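Local coordinates for A rubisco-like protein (Burkholderia fungorum, PDB 3NWR) that probably acts as a lyase, its catalytic domain being related to that of the ribulose bisphosphate carboxylase large chain, at residues A386-S397 with E420-F428; L134-P145 with L343-V351. All coordinates share one frame; numbering follows the deposited sequence.

Contact 1. Residues A386-S397 with E420-F428; sequences AHPDGPAAGVTS and ELRRALAFF
Helix 391-397 and helix 420-427 cross almost perpendicularly, at -96°, with their axes 8.4 Å apart at closest approach. Ser397 and Leu421 bring the backbones nearest, while the type I turn from His387 to Gly390, ahead of the first helix, lies along the second. His387 links turn and helix: its NE2 donates to Glu420 O at 2.9 Å, nearly straight and in the ring plane. Although the CB of His387 starts out away from the partner helix, an extended first torsion (chi1 -169°, ring opposite the backbone N) brings the imidazole back to this carbonyl. At the other ring nitrogen, ND1 accepts from Asp389 N, so both ring nitrogens are fixed, with Pro388 CD over one face and Ala393 CB over the other. Pro388 lies on a face of the Phe427 ring in a CH-pi contact, CD being 4.1 Å from the centroid. Beyond it, Asp389 OD1 forms a salt bridge with Arg423 NH2 at 2.8 Å; the carboxylate stands over the guanidinium face, the planes 83° apart. Thr396 CG2 packs against the bent chain of Glu420, whose OE1 bonds to Gln400. Since Asp389 N occupies ND1 as a donor, His387 is probably neutral with its proton on NE2, and Glu420 O takes this bond and the helical one from Ala424 N on opposite faces of its plane.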
loop_
_atom_site.group_PDB
_atom_site.type_symbol
_atom_site.label_atom_id
_atom_site.label_comp_id
_atom_site.label_asym_id
_atom_site.label_seq_id
_atom_site.Cartn_x
_atom_site.Cartn_y
_atom_site.Cartn_z
ATOM N N ALA A 386 -7.512 -30.190 -13.281
ATOM C CA ALA A 386 -7.051 -30.723 -14.561
ATOM C C ALA A 386 -6.567 -32.173 -14.464
ATOM O O ALA A 386 -5.987 -32.708 -15.413
ATOM C CB ALA A 386 -5.964 -29.827 -15.150
ATOM N N HIS A 387 -6.802 -32.815 -13.324
ATOM C CA HIS A 387 -6.471 -34.234 -13.200
ATOM C C HIS A 387 -7.186 -34.994 -14.317
ATOM O O HIS A 387 -8.363 -34.755 -14.574
ATOM C CB HIS A 387 -6.900 -34.773 -11.835
ATOM C CG HIS A 387 -6.366 -36.140 -11.530
ATOM N ND1 HIS A 387 -6.829 -37.275 -12.157
ATOM C CD2 HIS A 387 -5.417 -36.555 -10.656
ATOM C CE1 HIS A 387 -6.188 -38.329 -11.687
ATOM N NE2 HIS A 387 -5.319 -37.920 -10.780
ATOM N N PRO A 388 -6.473 -35.915 -14.986
ATOM C CA PRO A 388 -7.000 -36.646 -16.151
ATOM C C PRO A 388 -8.304 -37.388 -15.868
ATOM O O PRO A 388 -9.071 -37.650 -16.795
ATOM C CB PRO A 388 -5.902 -37.671 -16.452
ATOM C CG PRO A 388 -4.679 -37.127 -15.840
ATOM C CD PRO A 388 -5.098 -36.319 -14.650
ATOM N N ASP A 389 -8.546 -37.732 -14.609
ATOM C CA ASP A 389 -9.704 -38.542 -14.252
ATOM C C ASP A 389 -10.779 -37.714 -13.564
ATOM O O ASP A 389 -11.727 -38.262 -13.005
ATOM C CB ASP A 389 -9.285 -39.710 -13.358
ATOM C CG ASP A 389 -8.257 -40.610 -14.024
ATOM O OD1 ASP A 389 -8.414 -40.903 -15.229
ATOM O OD2 ASP A 389 -7.291 -41.020 -13.345
ATOM N N GLY A 390 -10.623 -36.394 -13.595
ATOM C CA GLY A 390 -11.636 -35.508 -13.055
ATOM C C GLY A 390 -11.232 -34.815 -11.766
ATOM O O GLY A 390 -10.289 -35.233 -11.089
ATOM N N PRO A 391 -11.955 -33.748 -11.415
ATOM C CA PRO A 391 -11.650 -32.964 -10.216
ATOM C C PRO A 391 -11.715 -33.783 -8.927
ATOM O O PRO A 391 -10.916 -33.546 -8.016
ATOM C CB PRO A 391 -12.736 -31.880 -10.222
ATOM C CG PRO A 391 -13.127 -31.756 -11.651
ATOM C CD PRO A 391 -13.028 -33.141 -12.219
ATOM N N ALA A 392 -12.650 -34.721 -8.830
ATOM C CA ALA A 392 -12.718 -35.548 -7.631
ATOM C C ALA A 392 -11.432 -36.367 -7.517
ATOM O O ALA A 392 -10.839 -36.448 -6.445
ATOM C CB ALA A 392 -13.944 -36.445 -7.655
ATOM N N ALA A 393 -10.984 -36.939 -8.629
ATOM C CA ALA A 393 -9.724 -37.676 -8.640
ATOM C C ALA A 393 -8.564 -36.748 -8.280
ATOM O O ALA A 393 -7.619 -37.150 -7.585
ATOM C CB ALA A 393 -9.494 -38.323 -10.001
ATOM N N GLY A 394 -8.646 -35.505 -8.745
ATOM C CA GLY A 394 -7.639 -34.506 -8.431
ATOM C C GLY A 394 -7.533 -34.247 -6.939
ATOM O O GLY A 394 -6.444 -34.270 -6.356
ATOM N N VAL A 395 -8.669 -33.989 -6.305
ATOM C CA VAL A 395 -8.670 -33.782 -4.866
ATOM C C VAL A 395 -8.110 -35.015 -4.169
ATOM O O VAL A 395 -7.300 -34.916 -3.247
ATOM C CB VAL A 395 -10.073 -33.431 -4.343
ATOM C CG1 VAL A 395 -10.071 -33.359 -2.827
ATOM C CG2 VAL A 395 -10.538 -32.096 -4.958
ATOM N N THR A 396 -8.521 -36.188 -4.632
ATOM C CA THR A 396 -8.047 -37.418 -4.021
ATOM C C THR A 396 -6.537 -37.571 -4.174
ATOM O O THR A 396 -5.863 -37.996 -3.241
ATOM C CB THR A 396 -8.786 -38.630 -4.598
ATOM O OG1 THR A 396 -10.171 -38.522 -4.241
ATOM C CG2 THR A 396 -8.221 -39.940 -4.033
ATOM N N SER A 397 -6.000 -37.205 -5.334
ATOM C CA SER A 397 -4.552 -37.293 -5.529
ATOM C C SER A 397 -3.815 -36.419 -4.513
ATOM O O SER A 397 -2.775 -36.805 -3.975
ATOM C CB SER A 397 -4.151 -36.929 -6.965
ATOM O OG SER A 397 -4.222 -35.537 -7.223
ATOM N N GLU A 420 -5.101 -42.611 -8.037
ATOM C CA GLU A 420 -5.298 -41.194 -8.311
ATOM C C GLU A 420 -3.973 -40.443 -8.235
ATOM O O GLU A 420 -3.648 -39.641 -9.112
ATOM C CB GLU A 420 -6.313 -40.604 -7.329
ATOM C CG GLU A 420 -7.752 -41.055 -7.576
ATOM C CD GLU A 420 -8.111 -42.362 -6.878
ATOM O OE1 GLU A 420 -7.222 -43.027 -6.304
ATOM O OE2 GLU A 420 -9.306 -42.724 -6.904
ATOM N N LEU A 421 -3.216 -40.716 -7.179
ATOM C CA LEU A 421 -1.879 -40.150 -7.006
ATOM C C LEU A 421 -0.925 -40.560 -8.133
ATOM O O LEU A 421 -0.222 -39.728 -8.713
ATOM C CB LEU A 421 -1.307 -40.574 -5.652
ATOM C CG LEU A 421 0.117 -40.113 -5.343
ATOM C CD1 LEU A 421 0.211 -38.574 -5.398
ATOM C CD2 LEU A 421 0.554 -40.628 -3.988
ATOM N N ARG A 422 -0.906 -41.852 -8.449
ATOM C CA ARG A 422 -0.033 -42.358 -9.508
ATOM C C ARG A 422 -0.331 -41.658 -10.836
ATOM O O ARG A 422 0.581 -41.220 -11.549
ATOM C CB ARG A 422 -0.199 -43.875 -9.644
ATOM C CG ARG A 422 0.858 -44.541 -10.515
ATOM C CD ARG A 422 0.774 -46.059 -10.396
ATOM N NE ARG A 422 -0.505 -46.586 -10.871
ATOM C CZ ARG A 422 -1.431 -47.150 -10.095
ATOM N NH1 ARG A 422 -1.244 -47.267 -8.781
ATOM N NH2 ARG A 422 -2.557 -47.604 -10.636
ATOM N N ARG A 423 -1.617 -41.530 -11.153
ATOM C CA ARG A 423 -2.038 -40.853 -12.377
ATOM C C ARG A 423 -1.639 -39.375 -12.386
ATOM O O ARG A 423 -1.248 -38.831 -13.410
ATOM C CB ARG A 423 -3.551 -40.995 -12.561
ATOM C CG ARG A 423 -4.005 -42.401 -12.891
ATOM C CD ARG A 423 -3.647 -42.748 -14.321
ATOM N NE ARG A 423 -4.338 -41.884 -15.276
ATOM C CZ ARG A 423 -5.482 -42.199 -15.874
ATOM N NH1 ARG A 423 -6.067 -43.361 -15.617
ATOM N NH2 ARG A 423 -6.042 -41.354 -16.732
ATOM N N ALA A 424 -1.742 -38.723 -11.234
ATOM C CA ALA A 424 -1.344 -37.326 -11.127
ATOM C C ALA A 424 0.150 -37.164 -11.390
ATOM O O ALA A 424 0.570 -36.280 -12.138
ATOM C CB ALA A 424 -1.698 -36.790 -9.749
ATOM N N LEU A 425 0.958 -38.022 -10.776
ATOM C CA LEU A 425 2.407 -37.892 -10.917
ATOM C C LEU A 425 2.833 -38.087 -12.366
ATOM O O LEU A 425 3.739 -37.413 -12.855
ATOM C CB LEU A 425 3.121 -38.884 -10.001
ATOM C CG LEU A 425 2.932 -38.614 -8.501
ATOM C CD1 LEU A 425 3.512 -39.744 -7.658
ATOM C CD2 LEU A 425 3.550 -37.267 -8.109
ATOM N N ALA A 426 2.167 -39.007 -13.052
ATOM C CA ALA A 426 2.463 -39.270 -14.456
ATOM C C ALA A 426 2.025 -38.116 -15.361
ATOM O O ALA A 426 2.725 -37.748 -16.304
ATOM C CB ALA A 426 1.801 -40.571 -14.896
ATOM N N PHE A 427 0.862 -37.545 -15.060
ATOM C CA PHE A 427 0.271 -36.515 -15.911
ATOM C C PHE A 427 0.934 -35.148 -15.767
ATOM O O PHE A 427 1.279 -34.502 -16.760
ATOM C CB PHE A 427 -1.228 -36.400 -15.637
ATOM C CG PHE A 427 -1.916 -35.357 -16.473
ATOM C CD1 PHE A 427 -2.340 -35.652 -17.759
ATOM C CD2 PHE A 427 -2.147 -34.087 -15.973
ATOM C CE1 PHE A 427 -2.975 -34.698 -18.531
ATOM C CE2 PHE A 427 -2.779 -33.129 -16.740
ATOM C CZ PHE A 427 -3.196 -33.435 -18.019
ATOM N N PHE A 428 1.099 -34.698 -14.528
ATOM C CA PHE A 428 1.686 -33.389 -14.271
ATOM C C PHE A 428 3.210 -33.459 -14.296
ATOM O O PHE A 428 3.879 -32.427 -14.356
ATOM C CB PHE A 428 1.203 -32.825 -12.928
ATOM C CG PHE A 428 -0.281 -32.576 -12.868
ATOM C CD1 PHE A 428 -0.844 -31.499 -13.531
ATOM C CD2 PHE A 428 -1.108 -33.411 -12.134
ATOM C CE1 PHE A 428 -2.204 -31.266 -13.474
ATOM C CE2 PHE A 428 -2.470 -33.176 -12.066
ATOM C CZ PHE A 428 -3.016 -32.101 -12.743
HETATM O O HOH W 1 -11.319 -40.137 -6.311
#

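Contact 2. Residues L134-P145 with L343-V351; sequences LPASYRARFELP and LAAGCDDAV
Ala136 and Ala344 meet methyl to methyl at the apolar centre, their CB atoms 3.7 Å apart, and the fit is close enough that Ala344 CB lies only 3.5 Å from Ala136 CA. In one of two modelled conformers, Cys347 SG, brought round by the type II turn from Ala344 to Cys347, lies near the same Ala136 methyl and the CD of Arg139. Leu343 crosses the arginine chain at about a right angle, its CD1 resting over a face of the guanidinium, 3.8 Å from Arg139 NE. Farther along, the Pro145 ring packs on the backbone of Asp349 and Ala350, and Leu144 CD2 touches Asp349 CB while lying over the centre of the guanidinium plane.

Arg139, anti at chi1 and then bent at chi2 (-90°), brings its head group to the buried Asp349. NE donates to Asp349 OD2 at 2.6 Å, within the guanidinium plane and onto the anti lone pair. The other two nitrogens, NH1 and NH2, both grip Glu143 O, each at 3.0 Å and from the same face of that carbonyl. Asp349 OD1 takes Leu343 N on its syn lone pair and also pairs with Arg309, a second positive partner that would favour the ionised carboxylate. One water joins Arg139 NH2 to Asp349 O; another bridges Leu134 N and Leu343 O. The pattern is a buried Arg-Asp pair that fastens the connection leaving the N-terminal domain's antiparallel sheet to the loop before strand 352-355 of a rubisco-type TIM barrel.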
loop_
_atom_site.group_PDB
_atom_site.type_symbol
_atom_site.label_atom_id
_atom_site.label_comp_id
_atom_site.label_asym_id
_atom_site.label_seq_id
_atom_site.Cartn_x
_atom_site.Cartn_y
_atom_site.Cartn_z
ATOM N N LEU A 134 8.219 -6.432 18.319
ATOM C CA LEU A 134 7.335 -5.697 19.213
ATOM C C LEU A 134 7.208 -6.420 20.550
ATOM O O LEU A 134 7.153 -7.647 20.587
ATOM C CB LEU A 134 5.941 -5.571 18.578
ATOM C CG LEU A 134 5.705 -4.434 17.566
ATOM C CD1 LEU A 134 6.666 -4.494 16.396
ATOM C CD2 LEU A 134 4.268 -4.458 17.053
ATOM N N PRO A 135 7.143 -5.660 21.653
ATOM C CA PRO A 135 6.867 -6.286 22.953
ATOM C C PRO A 135 5.463 -6.850 22.974
ATOM O O PRO A 135 4.565 -6.301 22.333
ATOM C CB PRO A 135 6.954 -5.115 23.946
ATOM C CG PRO A 135 7.644 -4.006 23.220
ATOM C CD PRO A 135 7.337 -4.205 21.759
ATOM N N ALA A 136 5.270 -7.941 23.711
ATOM C CA ALA A 136 3.953 -8.550 23.840
ATOM C C ALA A 136 2.897 -7.569 24.348
ATOM O O ALA A 136 1.759 -7.573 23.879
ATOM C CB ALA A 136 4.030 -9.769 24.762
ATOM N N SER A 137 3.267 -6.738 25.317
ATOM C CA SER A 137 2.321 -5.790 25.897
ATOM C C SER A 137 1.843 -4.759 24.876
ATOM O O SER A 137 0.732 -4.245 24.972
ATOM C CB SER A 137 2.931 -5.094 27.119
ATOM O OG SER A 137 4.138 -4.418 26.796
ATOM N N TYR A 138 2.692 -4.456 23.901
ATOM C CA TYR A 138 2.304 -3.553 22.820
ATOM C C TYR A 138 1.428 -4.290 21.802
ATOM O O TYR A 138 0.375 -3.789 21.388
ATOM C CB TYR A 138 3.554 -2.982 22.150
ATOM C CG TYR A 138 3.312 -1.923 21.098
ATOM C CD1 TYR A 138 2.643 -0.737 21.400
ATOM C CD2 TYR A 138 3.799 -2.090 19.801
ATOM C CE1 TYR A 138 2.446 0.249 20.428
ATOM C CE2 TYR A 138 3.601 -1.118 18.827
ATOM C CZ TYR A 138 2.924 0.044 19.148
ATOM O OH TYR A 138 2.736 1.018 18.186
ATOM N N ARG A 139 1.854 -5.481 21.404
ATOM C CA ARG A 139 1.070 -6.295 20.471
ATOM C C ARG A 139 -0.370 -6.482 20.954
ATOM O O ARG A 139 -1.321 -6.475 20.167
ATOM C CB ARG A 139 1.751 -7.654 20.271
ATOM C CG ARG A 139 1.218 -8.491 19.106
ATOM C CD ARG A 139 0.062 -9.402 19.522
ATOM N NE ARG A 139 -0.519 -10.072 18.360
ATOM C CZ ARG A 139 -1.473 -9.538 17.605
ATOM N NH1 ARG A 139 -1.960 -8.335 17.906
ATOM N NH2 ARG A 139 -1.947 -10.198 16.552
ATOM N N ALA A 140 -0.520 -6.640 22.264
ATOM C CA ALA A 140 -1.825 -6.840 22.878
ATOM C C ALA A 140 -2.789 -5.671 22.672
ATOM O O ALA A 140 -3.995 -5.834 22.840
ATOM C CB ALA A 140 -1.656 -7.128 24.385
ATOM N N ARG A 141 -2.264 -4.502 22.313
ATOM C CA ARG A 141 -3.090 -3.314 22.168
ATOM C C ARG A 141 -3.675 -3.213 20.763
ATOM O O ARG A 141 -4.427 -2.295 20.460
ATOM C CB ARG A 141 -2.285 -2.060 22.516
ATOM C CG ARG A 141 -1.806 -2.051 23.966
ATOM C CD ARG A 141 -0.704 -1.023 24.196
ATOM N NE ARG A 141 -1.168 0.348 24.011
ATOM C CZ ARG A 141 -0.370 1.412 23.971
ATOM N NH1 ARG A 141 0.947 1.276 24.096
ATOM N NH2 ARG A 141 -0.890 2.619 23.797
ATOM N N PHE A 142 -3.335 -4.183 19.921
ATOM C CA PHE A 142 -3.922 -4.267 18.587
ATOM C C PHE A 142 -4.930 -5.413 18.544
ATOM O O PHE A 142 -5.523 -5.748 19.570
ATOM C CB PHE A 142 -2.814 -4.409 17.541
ATOM C CG PHE A 142 -1.867 -3.234 17.516
ATOM C CD1 PHE A 142 -2.058 -2.191 16.624
ATOM C CD2 PHE A 142 -0.806 -3.162 18.403
ATOM C CE1 PHE A 142 -1.190 -1.101 16.599
ATOM C CE2 PHE A 142 0.076 -2.075 18.392
ATOM C CZ PHE A 142 -0.119 -1.038 17.484
ATOM N N GLU A 143 -5.149 -6.003 17.376
ATOM C CA GLU A 143 -6.124 -7.075 17.268
ATOM C C GLU A 143 -5.464 -8.434 17.115
ATOM O O GLU A 143 -4.488 -8.578 16.381
ATOM C CB GLU A 143 -7.070 -6.815 16.093
ATOM C CG GLU A 143 -7.999 -5.622 16.320
ATOM C CD GLU A 143 -9.034 -5.903 17.402
ATOM O OE1 GLU A 143 -9.427 -7.072 17.554
ATOM O OE2 GLU A 143 -9.458 -4.958 18.098
ATOM N N LEU A 144 -6.021 -9.430 17.804
ATOM C CA LEU A 144 -5.599 -10.817 17.650
ATOM C C LEU A 144 -6.445 -11.500 16.585
ATOM O O LEU A 144 -7.576 -11.092 16.333
ATOM C CB LEU A 144 -5.792 -11.555 18.977
ATOM C CG LEU A 144 -4.913 -11.072 20.126
ATOM C CD1 LEU A 144 -5.407 -11.659 21.448
ATOM C CD2 LEU A 144 -3.465 -11.452 19.873
ATOM N N PRO A 145 -5.906 -12.564 15.975
ATOM C CA PRO A 145 -6.753 -13.356 15.082
ATOM C C PRO A 145 -7.923 -13.925 15.885
ATOM O O PRO A 145 -7.722 -14.458 16.983
ATOM C CB PRO A 145 -5.834 -14.486 14.610
ATOM C CG PRO A 145 -4.648 -14.462 15.510
ATOM C CD PRO A 145 -4.554 -13.124 16.143
ATOM N N LEU A 343 4.017 -13.375 17.375
ATOM C CA LEU A 343 4.647 -12.065 17.238
ATOM C C LEU A 343 5.510 -11.718 18.454
ATOM O O LEU A 343 6.515 -11.020 18.333
ATOM C CB LEU A 343 3.597 -10.970 16.989
ATOM C CG LEU A 343 2.830 -11.018 15.658
ATOM C CD1 LEU A 343 1.971 -9.769 15.469
ATOM C CD2 LEU A 343 3.791 -11.193 14.484
ATOM N N ALA A 344 5.109 -12.201 19.626
ATOM C CA ALA A 344 5.877 -11.960 20.847
ATOM C C ALA A 344 5.690 -13.121 21.808
ATOM O O ALA A 344 4.746 -13.895 21.676
ATOM C CB ALA A 344 5.460 -10.648 21.505
ATOM N N ALA A 345 6.598 -13.241 22.770
ATOM C CA ALA A 345 6.538 -14.337 23.730
ATOM C C ALA A 345 5.163 -14.457 24.377
ATOM O O ALA A 345 4.633 -13.490 24.920
ATOM C CB ALA A 345 7.616 -14.175 24.797
ATOM N N GLY A 346 4.587 -15.652 24.300
ATOM C CA GLY A 346 3.337 -15.953 24.972
ATOM C C GLY A 346 2.053 -15.407 24.364
ATOM O O GLY A 346 0.996 -15.490 24.985
ATOM N N CYS A 347 2.148 -14.860 23.155
ATOM C CA CYS A 347 0.990 -14.248 22.499
ATOM C C CYS A 347 0.026 -15.266 21.890
ATOM O O CYS A 347 -1.182 -15.021 21.818
ATOM C CB CYS A 347 1.443 -13.247 21.430
ATOM S SG CYS A 347 2.063 -11.696 22.102
ATOM N N ASP A 348 0.564 -16.397 21.450
ATOM C CA ASP A 348 -0.243 -17.452 20.815
ATOM C C ASP A 348 -1.151 -16.915 19.701
ATOM O O ASP A 348 -2.359 -17.162 19.684
ATOM C CB ASP A 348 -1.084 -18.188 21.864
ATOM C CG ASP A 348 -1.816 -19.389 21.288
ATOM O OD1 ASP A 348 -1.231 -20.088 20.431
ATOM O OD2 ASP A 348 -2.975 -19.634 21.691
ATOM N N ASP A 349 -0.553 -16.194 18.762
ATOM C CA ASP A 349 -1.304 -15.473 17.751
ATOM C C ASP A 349 -0.911 -15.875 16.320
ATOM O O ASP A 349 -0.982 -15.065 15.391
ATOM C CB ASP A 349 -1.081 -13.973 17.947
ATOM C CG ASP A 349 0.386 -13.581 17.831
ATOM O OD1 ASP A 349 1.228 -14.459 17.572
ATOM O OD2 ASP A 349 0.704 -12.387 17.998
ATOM N N ALA A 350 -0.491 -17.119 16.134
ATOM C CA ALA A 350 -0.117 -17.582 14.801
ATOM C C ALA A 350 -1.285 -17.470 13.829
ATOM O O ALA A 350 -2.454 -17.511 14.231
ATOM C CB ALA A 350 0.411 -19.027 14.854
ATOM N N VAL A 351 -0.964 -17.311 12.552
ATOM C CA VAL A 351 -1.982 -17.299 11.508
ATOM C C VAL A 351 -1.750 -18.473 10.569
ATOM O O VAL A 351 -0.667 -19.068 10.543
ATOM C CB VAL A 351 -2.006 -15.964 10.724
ATOM C CG1 VAL A 351 -2.372 -14.808 11.658
ATOM C CG2 VAL A 351 -0.669 -15.714 10.019
HETATM O O HOH W 2 6.897 -8.633 17.056
HETATM O O HOH W 3 -1.233 -12.500 14.790
#

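From the N terminus, the chain first builds the antiparallel sheet ending in strand 126-133, and residues 134-145 then lead from it toward the barrel. Contact 2 closes when the chain, some 200 residues later, passes from helix 329-340 to strand 352-355, tying the interdomain connection to a late barrel loop. Contact 1 opens only after that, at 386-397, and closes a short, largely helical excursion at 420-428, where the model ends. The two loops therefore follow in series, neither nested nor crossed. Their centres lie about 41 Å apart on opposite sides of the chain's centre: contact 2 ties the connection that follows the N-terminal sheet to the barrel, whereas contact 1 folds the C-terminal helices together.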